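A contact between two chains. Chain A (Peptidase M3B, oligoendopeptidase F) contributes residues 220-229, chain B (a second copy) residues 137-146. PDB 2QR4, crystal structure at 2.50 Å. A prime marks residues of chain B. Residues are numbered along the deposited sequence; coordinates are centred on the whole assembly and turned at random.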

ATOM      1  N   LYS A 220      -1.795   8.139   6.634  1.00 38.92           N
ATOM      2  CA  LYS A 220      -2.189   9.134   5.647  1.00 44.95           C
ATOM      3  C   LYS A 220      -3.660   9.040   5.230  1.00 43.16           C
ATOM      4  O   LYS A 220      -4.333  10.059   5.096  1.00 51.94           O
ATOM      5  N   GLY A 221      -4.157   7.825   5.024  1.00 42.94           N
ATOM      6  CA  GLY A 221      -5.569   7.625   4.633  1.00 30.86           C
ATOM      7  C   GLY A 221      -6.556   8.078   5.693  1.00 44.42           C
ATOM      8  O   GLY A 221      -7.583   8.688   5.360  1.00 47.22           O
ATOM      9  N   HIS A 222      -6.254   7.788   6.967  1.00 38.96           N
ATOM     10  CA  HIS A 222      -7.077   8.282   8.079  1.00 44.21           C
ATOM     11  C   HIS A 222      -7.126   9.808   8.119  1.00 44.92           C
ATOM     12  O   HIS A 222      -8.182  10.403   8.325  1.00 47.44           O
ATOM     13  N   ASN A 223      -5.974  10.433   7.929  1.00 39.61           N
ATOM     14  CA  ASN A 223      -5.904  11.883   7.946  1.00 43.42           C
ATOM     15  C   ASN A 223      -6.649  12.510   6.778  1.00 35.77           C
ATOM     16  O   ASN A 223      -7.393  13.477   6.948  1.00 47.32           O
ATOM     17  N   PHE A 224      -6.459  11.950   5.595  1.00 41.35           N
ATOM     18  CA  PHE A 224      -7.145  12.442   4.426  1.00 32.88           C
ATOM     19  C   PHE A 224      -8.674  12.353   4.597  1.00 40.81           C
ATOM     20  O   PHE A 224      -9.382  13.317   4.288  1.00 46.98           O
ATOM     21  N   LYS A 225      -9.177  11.209   5.082  1.00 37.82           N
ATOM     22  CA  LYS A 225     -10.627  11.029   5.269  1.00 43.54           C
ATOM     23  C   LYS A 225     -11.176  11.954   6.349  1.00 41.80           C
ATOM     24  O   LYS A 225     -12.239  12.549   6.194  1.00 45.42           O
ATOM     25  N   ALA A 226     -10.433  12.093   7.438  1.00 44.66           N
ATOM     26  CA  ALA A 226     -10.815  13.024   8.484  1.00 40.25           C
ATOM     27  C   ALA A 226     -10.948  14.437   7.894  1.00 43.16           C
ATOM     28  O   ALA A 226     -11.939  15.136   8.116  1.00 47.19           O
ATOM     29  N   LYS A 227      -9.953  14.850   7.124  1.00 43.87           N
ATOM     30  CA  LYS A 227      -9.941  16.201   6.572  1.00 45.96           C
ATOM     31  C   LYS A 227     -11.134  16.434   5.646  1.00 50.43           C
ATOM     32  O   LYS A 227     -11.870  17.419   5.793  1.00 37.29           O
ATOM     33  N   VAL A 228     -11.336  15.537   4.688  1.00 39.13           N
ATOM     34  CA  VAL A 228     -12.386  15.810   3.705  1.00 46.91           C
ATOM     35  C   VAL A 228     -13.791  15.664   4.281  1.00 43.69           C
ATOM     36  O   VAL A 228     -14.744  16.164   3.695  1.00 43.00           O
ATOM     37  N   ARG A 229     -13.904  14.997   5.432  1.00 42.04           N
ATOM     38  CA  ARG A 229     -15.190  14.873   6.139  1.00 40.53           C
ATOM     39  C   ARG A 229     -15.404  15.936   7.205  1.00 39.17           C
ATOM     40  O   ARG A 229     -16.376  15.865   7.964  1.00 41.28           O
TER
ATOM     41  N   SER B 137     -10.965  17.603  -6.753  1.00 28.63           N
ATOM     42  CA  SER B 137     -10.329  17.941  -5.490  1.00 34.98           C
ATOM     43  C   SER B 137     -10.087  16.660  -4.665  1.00 39.17           C
ATOM     44  O   SER B 137      -9.023  16.456  -4.073  1.00 47.16           O
ATOM     45  N   LEU B 138     -11.072  15.780  -4.650  1.00 36.59           N
ATOM     46  CA  LEU B 138     -10.949  14.553  -3.886  1.00 39.08           C
ATOM     47  C   LEU B 138      -9.862  13.662  -4.502  1.00 36.14           C
ATOM     48  O   LEU B 138      -8.997  13.142  -3.796  1.00 37.72           O
ATOM     49  N   LEU B 139      -9.887  13.518  -5.824  1.00 38.60           N
ATOM     50  CA  LEU B 139      -8.913  12.668  -6.515  1.00 40.15           C
ATOM     51  C   LEU B 139      -7.483  13.184  -6.340  1.00 52.22           C
ATOM     52  O   LEU B 139      -6.566  12.409  -6.081  1.00 61.13           O
ATOM     53  N   ALA B 140      -7.292  14.494  -6.464  1.00 49.13           N
ATOM     54  CA  ALA B 140      -5.953  15.063  -6.353  1.00 40.11           C
ATOM     55  C   ALA B 140      -5.423  14.965  -4.917  1.00 49.25           C
ATOM     56  O   ALA B 140      -4.241  14.696  -4.701  1.00 62.00           O
ATOM     57  N   GLY B 141      -6.295  15.180  -3.936  1.00 45.48           N
ATOM     58  CA  GLY B 141      -5.896  15.095  -2.534  1.00 44.46           C
ATOM     59  C   GLY B 141      -5.489  13.693  -2.099  1.00 44.49           C
ATOM     60  O   GLY B 141      -4.721  13.530  -1.168  1.00 52.70           O
ATOM     61  N   ALA B 142      -5.995  12.687  -2.799  1.00 45.67           N
ATOM     62  CA  ALA B 142      -5.730  11.287  -2.498  1.00 48.27           C
ATOM     63  C   ALA B 142      -4.585  10.767  -3.342  1.00 49.11           C
ATOM     64  O   ALA B 142      -4.315   9.561  -3.334  1.00 47.34           O
ATOM     65  N   GLY B 143      -3.936  11.672  -4.082  1.00 48.16           N
ATOM     66  CA  GLY B 143      -2.901  11.310  -5.059  1.00 41.57           C
ATOM     67  C   GLY B 143      -1.798  10.454  -4.467  1.00 50.49           C
ATOM     68  O   GLY B 143      -1.386   9.448  -5.047  1.00 49.75           O
ATOM     69  N   GLU B 144      -1.345  10.853  -3.287  1.00 40.86           N
ATOM     70  CA  GLU B 144      -0.291  10.158  -2.557  1.00 54.99           C
ATOM     71  C   GLU B 144      -0.772   8.758  -2.163  1.00 53.04           C
ATOM     72  O   GLU B 144      -0.022   7.794  -2.252  1.00 59.03           O
ATOM     73  N   ILE B 145      -2.023   8.642  -1.723  1.00 44.93           N
ATOM     74  CA  ILE B 145      -2.563   7.320  -1.402  1.00 43.05           C
ATOM     75  C   ILE B 145      -2.566   6.410  -2.647  1.00 50.78           C
ATOM     76  O   ILE B 145      -2.246   5.230  -2.556  1.00 40.59           O
ATOM     77  N   PHE B 146      -2.905   6.956  -3.813  1.00 48.22           N
ATOM     78  CA  PHE B 146      -2.938   6.145  -5.047  1.00 45.97           C
ATOM     79  C   PHE B 146      -1.590   5.611  -5.520  1.00 48.32           C
ATOM     80  O   PHE B 146      -1.531   4.565  -6.157  1.00 52.17           O
TER

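Phe224 is the apolar centre of this contact. It lies on the helix 220-228 of chain A, and its CA-to-CB bond points toward chain B. Chi1 is t (170°) and chi2 is 76°. This sends the ring across the gap to the place where the helix 137-141 of chain B ends. The two helix axes run nearly antiparallel, at 157°, and come no closer than 11.6 Å. The aromatic ring helps to fill that space, and Phe224 has 84 Å² covered by the other stretch.

Three neighbours line the ring. Ala142′ lies over one face, with its CB 3.9 Å from Phe224 CZ. The backbone of Gly141′ approaches obliquely, and its C atom is 3.5 Å from Phe224 CE1. Leu138′ meets the ring in two ways. Its carbonyl O lies 3.6 Å from Phe224 CZ, and its CD1 lies 3.9 Å from the same CZ atom.

Gly141′ matters here because it has no side chain. An ideal CB on this residue would point toward chain A and sit 3.0 Å from Phe224 CE1, which is tight. The bare backbone leaves room for the ring to come close.

Val228 is one helical turn further along, and its CA-to-CB bond also points toward chain B. Its chi1 is m (-54°). Val228 CG1 touches Leu138′ CD1 at 3.9 Å. The CA-to-CB bond of Leu138′ points sideways, but the end of its side chain comes nearer to chain A. Chi1 is off the usual wells at -139°, and chi2 is p (44°). Leu138′ CD1 therefore meets both Phe224 and Val228.

In the other direction from Phe224, Ile145′ packs against the earlier part of the chain A stretch. Its CA-to-CB bond points toward chain A, and both chi1 and chi2 are m. Ile145′ CD1 lies 3.8 Å from Gly221 N and 3.6 Å from Lys220 CB. It rests on the backbone at Gly221 and on the start of the lysine side chain. The CA atoms of Gly221 and Ile145′ are 6.7 Å apart, the closest approach in the backbone register.

The polar edge is formed by Lys220 and Glu144′, whose CA-to-CB bonds each point toward the other stretch. Lys220 has chi1 off the wells at -97°, then t, t and m. Glu144′ has chi1 at -140°, also off the wells, and chi2 t. Lys220 NZ and Glu144′ OE2 form a long salt bridge at 3.8 Å. Lys220 CE is nearer to the carboxylate, 3.4 Å from Glu144′ OE2. Lys220 NZ is hydrogen-bonded elsewhere in the structure.

No hydrogen bonds cross between the two stretches. Side chains pack on one another and on bare backbone, and one long salt bridge is added at the edge; the contact buries 362 Å² with both sides summed. His222, Asn223, Lys225, Ala226 and Lys227 make no contact with the chain B stretch.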

ATOM      1  CB  LYS A 220      -1.288   9.052   4.407  1.00 44.56           C
ATOM      2  CG  LYS A 220      -0.176  10.042   4.449  1.00 45.13           C
ATOM      3  CD  LYS A 220       0.849   9.855   3.323  1.00 61.44           C
ATOM      4  CE  LYS A 220       2.144  10.559   3.690  1.00 54.20           C
ATOM      5  NZ  LYS A 220       1.827  11.827   4.459  1.00 48.59           N
ATOM      6  CB  HIS A 222      -6.549   7.788   9.425  1.00 40.86           C
ATOM      7  CG  HIS A 222      -6.693   6.317   9.628  1.00 50.93           C
ATOM      8  ND1 HIS A 222      -5.984   5.630  10.590  1.00 47.56           N
ATOM      9  CD2 HIS A 222      -7.453   5.399   8.984  1.00 44.22           C
ATOM     10  CE1 HIS A 222      -6.306   4.351  10.534  1.00 47.78           C
ATOM     11  NE2 HIS A 222      -7.198   4.185   9.571  1.00 51.91           N
ATOM     12  CB  ASN A 223      -4.443  12.367   8.040  1.00 33.89           C
ATOM     13  CG  ASN A 223      -3.940  12.357   9.488  1.00 51.32           C
ATOM     14  OD1 ASN A 223      -4.744  12.460  10.417  1.00 44.29           O
ATOM     15  ND2 ASN A 223      -2.624  12.231   9.684  1.00 42.53           N
ATOM     16  CB  PHE A 224      -6.707  11.663   3.187  1.00 39.02           C
ATOM     17  CG  PHE A 224      -7.549  11.956   1.979  1.00 43.47           C
ATOM     18  CD1 PHE A 224      -7.383  13.136   1.280  1.00 37.98           C
ATOM     19  CD2 PHE A 224      -8.535  11.077   1.575  1.00 37.55           C
ATOM     20  CE1 PHE A 224      -8.175  13.430   0.187  1.00 44.09           C
ATOM     21  CE2 PHE A 224      -9.338  11.361   0.482  1.00 42.09           C
ATOM     22  CZ  PHE A 224      -9.147  12.532  -0.221  1.00 40.00           C
ATOM     23  CB  LYS A 225     -10.981   9.576   5.585  1.00 46.44           C
ATOM     24  CG  LYS A 225     -11.140   8.680   4.351  1.00 46.00           C
ATOM     25  CD  LYS A 225     -10.812   7.241   4.715  1.00 61.25           C
ATOM     26  CE  LYS A 225     -11.224   6.263   3.634  1.00 68.55           C
ATOM     27  NZ  LYS A 225     -10.893   4.865   4.063  1.00 79.72           N
ATOM     28  CB  ALA A 226      -9.785  12.994   9.613  1.00 36.28           C
ATOM     29  CB  LYS A 227      -8.642  16.471   5.814  1.00 51.66           C
ATOM     30  CG  LYS A 227      -8.507  17.902   5.310  1.00 59.99           C
ATOM     31  CD  LYS A 227      -7.065  18.217   4.930  1.00 79.60           C
ATOM     32  CE  LYS A 227      -6.870  19.709   4.636  1.00 91.33           C
ATOM     33  NZ  LYS A 227      -7.277  20.083   3.246  1.00 88.56           N
ATOM     34  CB  VAL A 228     -12.213  15.002   2.392  1.00 42.71           C
ATOM     35  CG1 VAL A 228     -10.816  15.235   1.841  1.00 46.34           C
ATOM     36  CG2 VAL A 228     -12.474  13.507   2.620  1.00 37.83           C
ATOM     37  CB  ARG A 229     -15.344  13.484   6.759  1.00 38.07           C
ATOM     38  CG  ARG A 229     -15.535  12.378   5.726  1.00 40.64           C
ATOM     39  CD  ARG A 229     -15.993  11.091   6.385  1.00 44.07           C
ATOM     40  NE  ARG A 229     -16.112  10.024   5.403  1.00 43.26           N
ATOM     41  CZ  ARG A 229     -17.162   9.865   4.602  1.00 47.97           C
ATOM     42  NH1 ARG A 229     -17.175   8.868   3.731  1.00 48.81           N
ATOM     43  NH2 ARG A 229     -18.197  10.701   4.659  1.00 33.88           N
TER
ATOM     44  CB  SER B 137     -11.203  18.939  -4.721  1.00 35.44           C
ATOM     45  OG  SER B 137     -10.888  18.926  -3.339  1.00 35.72           O
ATOM     46  CB  LEU B 138     -12.292  13.846  -3.850  1.00 33.51           C
ATOM     47  CG  LEU B 138     -12.814  13.186  -2.583  1.00 47.16           C
ATOM     48  CD1 LEU B 138     -12.615  14.046  -1.352  1.00 51.99           C
ATOM     49  CD2 LEU B 138     -14.272  12.993  -2.831  1.00 44.82           C
ATOM     50  CB  LEU B 139      -9.259  12.533  -8.003  1.00 42.82           C
ATOM     51  CG  LEU B 139      -9.911  11.253  -8.551  1.00 50.90           C
ATOM     52  CD1 LEU B 139     -10.567  10.448  -7.470  1.00 53.83           C
ATOM     53  CD2 LEU B 139     -10.908  11.583  -9.651  1.00 55.16           C
ATOM     54  CB  ALA B 140      -5.931  16.538  -6.856  1.00 33.81           C
ATOM     55  CB  ALA B 142      -6.988  10.449  -2.784  1.00 46.10           C
ATOM     56  CB  GLU B 144       0.052  10.975  -1.309  1.00 46.91           C
ATOM     57  CG  GLU B 144       1.492  11.085  -0.936  1.00 60.96           C
ATOM     58  CD  GLU B 144       1.713  12.214   0.049  1.00 62.19           C
ATOM     59  OE1 GLU B 144       0.865  13.121   0.085  1.00 54.48           O
ATOM     60  OE2 GLU B 144       2.722  12.205   0.784  1.00 70.37           O
ATOM     61  CB  ILE B 145      -3.993   7.389  -0.813  1.00 55.99           C
ATOM     62  CG1 ILE B 145      -4.073   8.375   0.362  1.00 49.15           C
ATOM     63  CG2 ILE B 145      -4.488   5.989  -0.446  1.00 42.34           C
ATOM     64  CD1 ILE B 145      -3.092   8.101   1.435  1.00 53.03           C
ATOM     65  CB  PHE B 146      -3.606   6.910  -6.203  1.00 58.73           C
ATOM     66  CG  PHE B 146      -5.109   6.921  -6.130  1.00 56.16           C
ATOM     67  CD1 PHE B 146      -5.787   8.055  -5.720  1.00 63.36           C
ATOM     68  CD2 PHE B 146      -5.837   5.796  -6.466  1.00 52.35           C
ATOM     69  CE1 PHE B 146      -7.168   8.068  -5.644  1.00 68.75           C
ATOM     70  CE2 PHE B 146      -7.221   5.799  -6.394  1.00 69.47           C
ATOM     71  CZ  PHE B 146      -7.888   6.937  -5.980  1.00 66.95           C
TER